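Local coordinates for protein exopolyphosphatase (Aquifex aeolicus, PDB 1T6C) that probably hydrolyses phosphoanhydride bonds, such as those of polyphosphate or guanosine pentaphosphate, as a calcium-binding member of the actin-like Ppx/GppA phosphatase family, at residues T150-G155 against S200-P205; T118-G123 against R161-L166; K283-E286 against C292-V295. All blocks are in the same frame, centred on the assembly; numbering follows the deposited sequence. Where two conformers were deposited one is given.

Interaction 1: residues T150-G155 against S200-P205. With CA (calcium ion), chain C.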
loop_
_atom_site.group_PDB
_atom_site.type_symbol
_atom_site.label_atom_id
_atom_site.label_comp_id
_atom_site.label_asym_id
_atom_site.label_seq_id
_atom_site.Cartn_x
_atom_site.Cartn_y
_atom_site.Cartn_z
ATOM N N THR A 150 -0.206 -3.349 8.308
ATOM C CA THR A 150 -0.819 -4.298 7.439
ATOM C C THR A 150 -2.287 -4.380 7.786
ATOM O O THR A 150 -2.651 -4.671 8.955
ATOM C CB THR A 150 -0.142 -5.682 7.529
ATOM O OG1 THR A 150 1.216 -5.616 7.060
ATOM C CG2 THR A 150 -0.796 -6.621 6.564
ATOM N N GLU A 151 -3.129 -4.088 6.791
ATOM C CA GLU A 151 -4.551 -4.182 6.966
ATOM C C GLU A 151 -5.044 -5.535 6.462
ATOM O O GLU A 151 -4.582 -6.024 5.426
ATOM C CB GLU A 151 -5.306 -3.114 6.208
ATOM C CG GLU A 151 -5.282 -1.772 6.877
ATOM C CD GLU A 151 -3.913 -1.117 6.843
ATOM O OE1 GLU A 151 -3.399 -0.922 5.745
ATOM O OE2 GLU A 151 -3.358 -0.844 7.920
ATOM N N TYR A 152 -5.982 -6.088 7.217
ATOM C CA TYR A 152 -6.707 -7.302 6.856
ATOM C C TYR A 152 -8.173 -6.922 6.622
ATOM O O TYR A 152 -8.871 -6.543 7.565
ATOM C CB TYR A 152 -6.591 -8.352 7.991
ATOM C CG TYR A 152 -5.189 -8.883 8.093
ATOM C CD1 TYR A 152 -4.183 -8.107 8.696
ATOM C CD2 TYR A 152 -4.834 -10.090 7.525
ATOM C CE1 TYR A 152 -2.865 -8.548 8.724
ATOM C CE2 TYR A 152 -3.524 -10.530 7.528
ATOM C CZ TYR A 152 -2.552 -9.776 8.134
ATOM O OH TYR A 152 -1.239 -10.182 8.118
ATOM N N VAL A 153 -8.613 -6.987 5.377
ATOM C CA VAL A 153 -9.926 -6.482 4.987
ATOM C C VAL A 153 -10.740 -7.636 4.476
ATOM O O VAL A 153 -10.419 -8.219 3.447
ATOM C CB VAL A 153 -9.853 -5.395 3.907
ATOM C CG1 VAL A 153 -11.181 -4.659 3.827
ATOM C CG2 VAL A 153 -8.741 -4.415 4.233
ATOM N N PHE A 154 -11.820 -7.923 5.197
ATOM C CA PHE A 154 -12.677 -9.053 4.906
ATOM C C PHE A 154 -13.966 -8.597 4.249
ATOM O O PHE A 154 -14.593 -7.621 4.656
ATOM C CB PHE A 154 -13.021 -9.770 6.200
ATOM C CG PHE A 154 -11.840 -10.308 6.929
ATOM C CD1 PHE A 154 -11.374 -11.600 6.679
ATOM C CD2 PHE A 154 -11.212 -9.533 7.860
ATOM C CE1 PHE A 154 -10.287 -12.099 7.382
ATOM C CE2 PHE A 154 -10.105 -10.034 8.577
ATOM C CZ PHE A 154 -9.652 -11.291 8.325
ATOM N N GLY A 155 -14.352 -9.319 3.228
ATOM C CA GLY A 155 -15.639 -9.078 2.596
ATOM C C GLY A 155 -16.039 -10.122 1.589
ATOM O O GLY A 155 -15.444 -11.176 1.483
ATOM N N SER A 200 -2.919 -14.348 14.940
ATOM C CA SER A 200 -3.913 -15.327 15.366
ATOM C C SER A 200 -5.209 -14.594 15.715
ATOM O O SER A 200 -6.311 -15.152 15.618
ATOM C CB SER A 200 -3.380 -16.148 16.538
ATOM O OG SER A 200 -2.344 -16.996 16.074
ATOM N N LYS A 201 -5.094 -13.332 16.084
ATOM C CA LYS A 201 -6.261 -12.529 16.429
ATOM C C LYS A 201 -7.117 -12.115 15.216
ATOM O O LYS A 201 -8.297 -11.763 15.385
ATOM C CB LYS A 201 -5.816 -11.289 17.201
ATOM C CG LYS A 201 -5.061 -11.591 18.495
ATOM C CD LYS A 201 -4.591 -10.258 19.122
ATOM C CE LYS A 201 -3.598 -10.406 20.279
ATOM N NZ LYS A 201 -2.775 -9.136 20.462
ATOM N N VAL A 202 -6.540 -12.122 14.012
ATOM C CA VAL A 202 -7.303 -11.791 12.799
ATOM C C VAL A 202 -7.764 -12.979 11.985
ATOM O O VAL A 202 -8.487 -12.813 11.000
ATOM C CB VAL A 202 -6.558 -10.793 11.880
ATOM C CG1 VAL A 202 -6.066 -9.617 12.714
ATOM C CG2 VAL A 202 -5.399 -11.451 11.134
ATOM N N LYS A 203 -7.345 -14.173 12.388
ATOM C CA LYS A 203 -7.679 -15.406 11.668
ATOM C C LYS A 203 -9.196 -15.553 11.534
ATOM O O LYS A 203 -9.920 -15.423 12.505
ATOM C CB LYS A 203 -7.120 -16.634 12.410
ATOM C CG LYS A 203 -7.766 -17.948 11.979
ATOM C CD LYS A 203 -7.025 -19.141 12.537
ATOM C CE LYS A 203 -7.364 -20.404 11.770
ATOM N NZ LYS A 203 -6.766 -21.584 12.438
ATOM N N LYS A 204 -9.641 -15.832 10.315
ATOM C CA LYS A 204 -11.029 -16.108 9.980
ATOM C C LYS A 204 -11.010 -17.099 8.786
ATOM O O LYS A 204 -10.062 -17.107 7.971
ATOM C CB LYS A 204 -11.764 -14.811 9.568
ATOM C CG LYS A 204 -11.975 -13.812 10.664
ATOM C CD LYS A 204 -12.765 -12.614 10.154
ATOM C CE LYS A 204 -12.798 -11.454 11.135
ATOM N NZ LYS A 204 -12.422 -11.744 12.560
ATOM N N PRO A 205 -12.031 -17.948 8.651
ATOM C CA PRO A 205 -12.130 -18.770 7.448
ATOM C C PRO A 205 -12.354 -17.908 6.206
ATOM O O PRO A 205 -13.271 -17.098 6.179
ATOM C CB PRO A 205 -13.364 -19.644 7.708
ATOM C CG PRO A 205 -13.601 -19.541 9.151
ATOM C CD PRO A 205 -13.159 -18.195 9.567
HETATM CA CA CA C . -0.832 -0.864 4.993
HETATM O O HOH W 1 -0.563 -0.189 2.335
HETATM O O HOH W 2 -2.148 1.519 5.500
#
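A buried apolar contact fastens the loop 200-205, which leads from helix 185-199 to strand 208-212, onto one face of strand 149-156 in a sheet of the actin-like fold. Tyr152 and Phe154, two residues apart on the strand, both point their CB at the loop and offer it ring faces. CG2 of Val202 stands over the Tyr152 ring in a CH-pi contact, 4.0 Å from the ring centroid and displaced toward the rim on the CD2 side, with 3.9 Å between Tyr152 CD2 and Val202 CG2. With Val202 chi1 at -49°, CG2 sits between the backbone N and the carbonyl carbon and is the branch that reaches the ring. The Phe154 ring takes the aliphatic part of Lys204 on its face: CD lies over the ring centre, 3.7 Å from the centroid, and CB leans on CE1. Phe154 CZ also meets the backbone O of Val202 at 3.3 Å, obliquely to the ring. Beyond CD the lysine bends, and its NZ, 5.3 Å from the Phe154 centroid, adds at most a weak cation-pi attraction; a long, weak ion pair runs from it to Glu162.

On the strand's other face Glu151 OE1 binds the calcium ion at 2.7 Å, together with two waters and the carbonyl oxygens of Asp144, Gly146 and Ser149. Tyr152 OH is hydrogen-bonded to Thr284 OG1, which ties the outer end of the ring to helix 274-288. The chemistry thus divides by face: methyl and methylene groups on aromatic rings toward the loop, a carboxylate oxygen on calcium behind them.

Interaction 2: residues T118-G123 against R161-L166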
loop_
_atom_site.group_PDB
_atom_site.type_symbol
_atom_site.label_atom_id
_atom_site.label_comp_id
_atom_site.label_asym_id
_atom_site.label_seq_id
_atom_site.Cartn_x
_atom_site.Cartn_y
_atom_site.Cartn_z
ATOM N N THR A 118 -8.095 7.043 8.065
ATOM C CA THR A 118 -7.496 6.060 8.954
ATOM C C THR A 118 -6.881 4.914 8.140
ATOM O O THR A 118 -7.207 4.757 6.974
ATOM C CB THR A 118 -8.527 5.463 9.869
ATOM O OG1 THR A 118 -9.536 4.817 9.074
ATOM C CG2 THR A 118 -9.245 6.535 10.665
ATOM N N PRO A 119 -5.991 4.140 8.747
ATOM C CA PRO A 119 -5.442 2.943 8.095
ATOM C C PRO A 119 -6.538 1.970 7.719
ATOM O O PRO A 119 -6.487 1.318 6.683
ATOM C CB PRO A 119 -4.472 2.397 9.155
ATOM C CG PRO A 119 -4.114 3.595 9.934
ATOM C CD PRO A 119 -5.355 4.361 10.057
ATOM N N GLU A 120 -7.575 1.885 8.545
ATOM C CA GLU A 120 -8.729 1.046 8.230
ATOM C C GLU A 120 -9.403 1.510 6.942
ATOM O O GLU A 120 -9.749 0.700 6.077
ATOM C CB GLU A 120 -9.726 1.052 9.379
ATOM C CG GLU A 120 -9.220 0.360 10.635
ATOM C CD GLU A 120 -8.346 1.209 11.565
ATOM O OE1 GLU A 120 -8.105 2.418 11.312
ATOM O OE2 GLU A 120 -7.858 0.648 12.603
ATOM N N GLN A 121 -9.605 2.808 6.803
ATOM C CA GLN A 121 -10.223 3.384 5.614
ATOM C C GLN A 121 -9.340 3.177 4.398
ATOM O O GLN A 121 -9.848 2.919 3.333
ATOM C CB GLN A 121 -10.477 4.895 5.827
ATOM C CG GLN A 121 -11.252 5.544 4.723
ATOM C CD GLN A 121 -12.763 5.236 4.733
ATOM O OE1 GLN A 121 -13.211 4.251 5.327
ATOM N NE2 GLN A 121 -13.548 6.111 4.085
ATOM N N GLU A 122 -8.019 3.281 4.553
ATOM C CA GLU A 122 -7.102 2.933 3.458
ATOM C C GLU A 122 -7.381 1.509 3.000
ATOM O O GLU A 122 -7.426 1.206 1.805
ATOM C CB GLU A 122 -5.633 3.020 3.874
ATOM C CG GLU A 122 -5.129 4.403 4.137
ATOM C CD GLU A 122 -3.631 4.384 4.399
ATOM O OE1 GLU A 122 -2.918 3.574 3.755
ATOM O OE2 GLU A 122 -3.171 5.177 5.245
ATOM N N GLY A 123 -7.573 0.627 3.971
ATOM C CA GLY A 123 -7.910 -0.763 3.698
ATOM C C GLY A 123 -9.216 -0.932 2.927
ATOM O O GLY A 123 -9.306 -1.726 1.965
ATOM N N ARG A 161 -16.986 -6.310 5.089
ATOM C CA ARG A 161 -17.559 -6.652 6.396
ATOM C C ARG A 161 -16.785 -6.142 7.570
ATOM O O ARG A 161 -17.352 -5.677 8.556
ATOM C CB ARG A 161 -17.645 -8.150 6.517
ATOM C CG ARG A 161 -18.786 -8.669 5.744
ATOM C CD ARG A 161 -19.628 -9.719 6.490
ATOM N NE ARG A 161 -20.458 -10.386 5.504
ATOM C CZ ARG A 161 -19.984 -11.228 4.622
ATOM N NH1 ARG A 161 -18.690 -11.513 4.583
ATOM N NH2 ARG A 161 -20.798 -11.768 3.746
ATOM N N GLU A 162 -15.464 -6.236 7.485
ATOM C CA GLU A 162 -14.634 -5.948 8.627
ATOM C C GLU A 162 -13.244 -5.603 8.153
ATOM O O GLU A 162 -12.764 -6.203 7.215
ATOM C CB GLU A 162 -14.543 -7.168 9.537
ATOM C CG GLU A 162 -13.752 -6.879 10.797
ATOM C CD GLU A 162 -13.814 -8.006 11.794
ATOM O OE1 GLU A 162 -14.241 -9.111 11.394
ATOM O OE2 GLU A 162 -13.438 -7.770 12.966
ATOM N N VAL A 163 -12.626 -4.615 8.795
ATOM C CA VAL A 163 -11.201 -4.329 8.559
ATOM C C VAL A 163 -10.481 -4.262 9.902
ATOM O O VAL A 163 -10.953 -3.626 10.870
ATOM C CB VAL A 163 -10.952 -3.028 7.726
ATOM C CG1 VAL A 163 -11.799 -1.871 8.206
ATOM C CG2 VAL A 163 -9.449 -2.653 7.690
ATOM N N ILE A 164 -9.318 -4.908 9.952
ATOM C CA ILE A 164 -8.458 -4.900 11.104
ATOM C C ILE A 164 -7.102 -4.405 10.617
ATOM O O ILE A 164 -6.506 -4.999 9.734
ATOM C CB ILE A 164 -8.316 -6.290 11.777
ATOM C CG1 ILE A 164 -9.690 -6.818 12.216
ATOM C CG2 ILE A 164 -7.364 -6.176 12.987
ATOM C CD1 ILE A 164 -9.717 -8.324 12.500
ATOM N N SER A 165 -6.637 -3.307 11.177
ATOM C CA SER A 165 -5.296 -2.786 10.895
ATOM C C SER A 165 -4.315 -3.175 11.985
ATOM O O SER A 165 -4.508 -2.806 13.142
ATOM C CB SER A 165 -5.333 -1.268 10.773
ATOM O OG SER A 165 -4.026 -0.736 10.528
ATOM N N LEU A 166 -3.248 -3.889 11.624
ATOM C CA LEU A 166 -2.200 -4.277 12.568
ATOM C C LEU A 166 -1.001 -3.357 12.337
ATOM O O LEU A 166 -0.496 -3.241 11.218
ATOM C CB LEU A 166 -1.785 -5.735 12.388
ATOM C CG LEU A 166 -2.872 -6.797 12.481
ATOM C CD1 LEU A 166 -2.240 -8.168 12.373
ATOM C CD2 LEU A 166 -3.710 -6.653 13.728
HETATM O O HOH W 3 -8.139 -1.977 13.201
#
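Val163 lays both its methyl groups against the first turn of helix 119-133, CG1 on Glu120 CB at 3.8 Å and CG2 on Glu120 O at 3.7 Å. This is helix-on-sheet packing in the actin-like fold: the start of the helix lies across strand 159-166, an outermost strand of its sheet, with short-segment axes 7.8 Å apart and 128° between their directions. The side chains of Glu120 and Val163 cross at about a right angle. CG2 of Val163 is anti to the backbone N and CG1 lies between N and the carbonyl carbon (chi1 45°), a setting that turns both branches to the helix. An alanine here would remove both methyls and is likely to open a gap beneath Glu120 CB and its carbonyl oxygen. Gly123, one turn beyond Glu120, presents bare backbone near Val163; a CB there would come tight against CG2.

Thr118 is the N-cap, its OG1 accepting from Gln121 N at 3.0 Å. At the same end Pro119 CB rests on Ser165 OG, 3.4 Å away, and that hydroxyl is hydrogen-bonded to Glu151 OE2, the carboxylate oxygen beside the one on calcium, which places Ser165 in the second shell of the metal. Glu120, bent at chi2 (84°), brings OE2 alongside Ser165 CB. A water bridges the two segments, donating to Glu120 OE2 at 2.7 Å and accepting from Ser165 N at 2.8 Å.

Interaction 3: residues K283-E286 against C292-V295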
loop_
_atom_site.group_PDB
_atom_site.type_symbol
_atom_site.label_atom_id
_atom_site.label_comp_id
_atom_site.label_asym_id
_atom_site.label_seq_id
_atom_site.Cartn_x
_atom_site.Cartn_y
_atom_site.Cartn_z
ATOM N N LYS A 283 3.634 -16.032 7.295
ATOM C CA LYS A 283 2.886 -16.332 8.508
ATOM C C LYS A 283 1.374 -16.158 8.316
ATOM O O LYS A 283 0.584 -16.911 8.877
ATOM C CB LYS A 283 3.437 -15.554 9.730
ATOM C CG LYS A 283 2.772 -15.879 11.066
ATOM C CD LYS A 283 2.920 -17.333 11.535
ATOM C CE LYS A 283 4.342 -17.687 11.935
ATOM N NZ LYS A 283 4.357 -19.055 12.623
ATOM N N THR A 284 0.958 -15.201 7.496
ATOM C CA THR A 284 -0.461 -15.000 7.222
ATOM C C THR A 284 -1.050 -16.270 6.590
ATOM O O THR A 284 -2.093 -16.758 7.017
ATOM C CB THR A 284 -0.668 -13.801 6.282
ATOM O OG1 THR A 284 -0.392 -12.583 7.006
ATOM C CG2 THR A 284 -2.103 -13.693 5.833
ATOM N N LEU A 285 -0.394 -16.787 5.567
ATOM C CA LEU A 285 -0.877 -18.014 4.920
ATOM C C LEU A 285 -0.927 -19.197 5.909
ATOM O O LEU A 285 -1.915 -19.950 5.926
ATOM C CB LEU A 285 -0.040 -18.375 3.703
ATOM C CG LEU A 285 -0.259 -17.459 2.501
ATOM C CD1 LEU A 285 0.580 -17.942 1.340
ATOM C CD2 LEU A 285 -1.701 -17.383 2.086
ATOM N N GLU A 286 0.092 -19.327 6.742
ATOM C CA GLU A 286 0.107 -20.408 7.751
ATOM C C GLU A 286 -1.072 -20.276 8.721
ATOM O O GLU A 286 -1.824 -21.234 8.998
ATOM C CB GLU A 286 1.443 -20.406 8.501
ATOM C CG GLU A 286 1.550 -21.512 9.538
ATOM C CD GLU A 286 2.792 -21.475 10.403
ATOM O OE1 GLU A 286 3.666 -20.627 10.215
ATOM O OE2 GLU A 286 2.878 -22.338 11.302
ATOM N N CYS A 292 -2.222 -20.521 -0.718
ATOM C CA CYS A 292 -1.778 -19.519 -1.695
ATOM C C CYS A 292 -2.544 -18.219 -1.566
ATOM O O CYS A 292 -3.601 -18.145 -0.923
ATOM C CB CYS A 292 -1.909 -20.034 -3.113
ATOM S SG CYS A 292 -3.602 -20.163 -3.663
ATOM N N LEU A 293 -2.003 -17.201 -2.216
ATOM C CA LEU A 293 -2.661 -15.933 -2.357
ATOM C C LEU A 293 -2.522 -15.449 -3.799
ATOM O O LEU A 293 -1.696 -15.966 -4.557
ATOM C CB LEU A 293 -2.100 -14.899 -1.395
ATOM C CG LEU A 293 -0.609 -14.564 -1.480
ATOM C CD1 LEU A 293 -0.255 -13.666 -2.677
ATOM C CD2 LEU A 293 -0.158 -13.899 -0.158
ATOM N N ILE A 294 -3.343 -14.482 -4.154
ATOM C CA ILE A 294 -3.315 -13.805 -5.442
ATOM C C ILE A 294 -2.737 -12.409 -5.232
ATOM O O ILE A 294 -3.078 -11.752 -4.266
ATOM C CB ILE A 294 -4.766 -13.706 -6.052
ATOM C CG1 ILE A 294 -5.442 -15.075 -6.059
ATOM C CG2 ILE A 294 -4.729 -13.148 -7.484
ATOM C CD1 ILE A 294 -6.909 -15.045 -6.486
ATOM N N VAL A 295 -1.874 -11.985 -6.144
ATOM C CA VAL A 295 -1.202 -10.680 -6.050
ATOM C C VAL A 295 -2.009 -9.629 -6.778
ATOM O O VAL A 295 -2.461 -9.823 -7.886
ATOM C CB VAL A 295 0.245 -10.782 -6.598
ATOM C CG1 VAL A 295 0.961 -9.430 -6.555
ATOM C CG2 VAL A 295 1.019 -11.836 -5.786
#
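Leu285 carries the apolar part of this contact, reaching from helix 274-288 to the beginning of strand 292-296 across the short turn that joins them. A helix of the actin-like fold here packs its last turns on the first residues of the strand that follows it in the chain. The CB of Leu285 points at the strand, and chi1 of -72° sets CG anti to the carbonyl carbon, from where the two methyls fork over the Cys292 backbone. CD2 lies 3.6 Å from Cys292 O and 3.8 Å from Cys292 C, while CD1 approaches Cys292 CA at 4.2 Å. The cysteine takes part through its main chain, since its CB turns from the helix. Side chain meets side chain more loosely, with 4.3 Å between Leu285 CD2 and Leu293 CB. Leu293 does point its CB at the helix, and both leucines are buried.

The salt bridge lies on the far side of the helix from the strand. Lys283 NZ and Glu286 OE1, three residues apart, pair at 3.0 Å; the lysine comes from above the carboxylate plane, 48° out of it. Chi2 and chi3 of Lys283, both near +65°, curl the chain round to bring NZ to this glutamate. NZ has a second carboxylate partner, so its charge is probably shared between Glu286 and Glu196, of helix 185-199. Thr284, by contrast, points its CB toward the strand, and its OG1 bonds back to Ile280 O.

The surroundings complete a layered packing of helices on the sheet. Leu285 and Leu293 both touch Ile244 of helix 241-251, and Leu285 also touches Tyr241. Leu293 also touches Ile216 of helix 214-223, while the aliphatic chain of Lys283 lies on Phe192, Leu195 and Leu199 of helix 185-199. In the sheet itself, strand 292-296 runs between strands 208-212 and 238-240.

In the fold
All three contacts reach the same six-stranded mixed sheet. Interactions 1 and 2, with centres 10 Å apart, use the neighbouring strands 149-156 and 159-166 and interlock along the chain, their segments alternating; interaction 3 follows both, nearer the C-terminus. A hydrogen bond between Glu151 OE2 and Ser165 OG, 2.7 Å, links interactions 1 and 2 beside the calcium ion, and the hydroxyls of Tyr152 and Thr284 link interactions 1 and 3, whose centres are 12 Å apart. Interactions 2 and 3, 18 Å apart between centres, do not touch. The metal-bearing strand is thereby joined to helix 119-133 on one face and, on the other, to the loop 200-205 and helix 274-288.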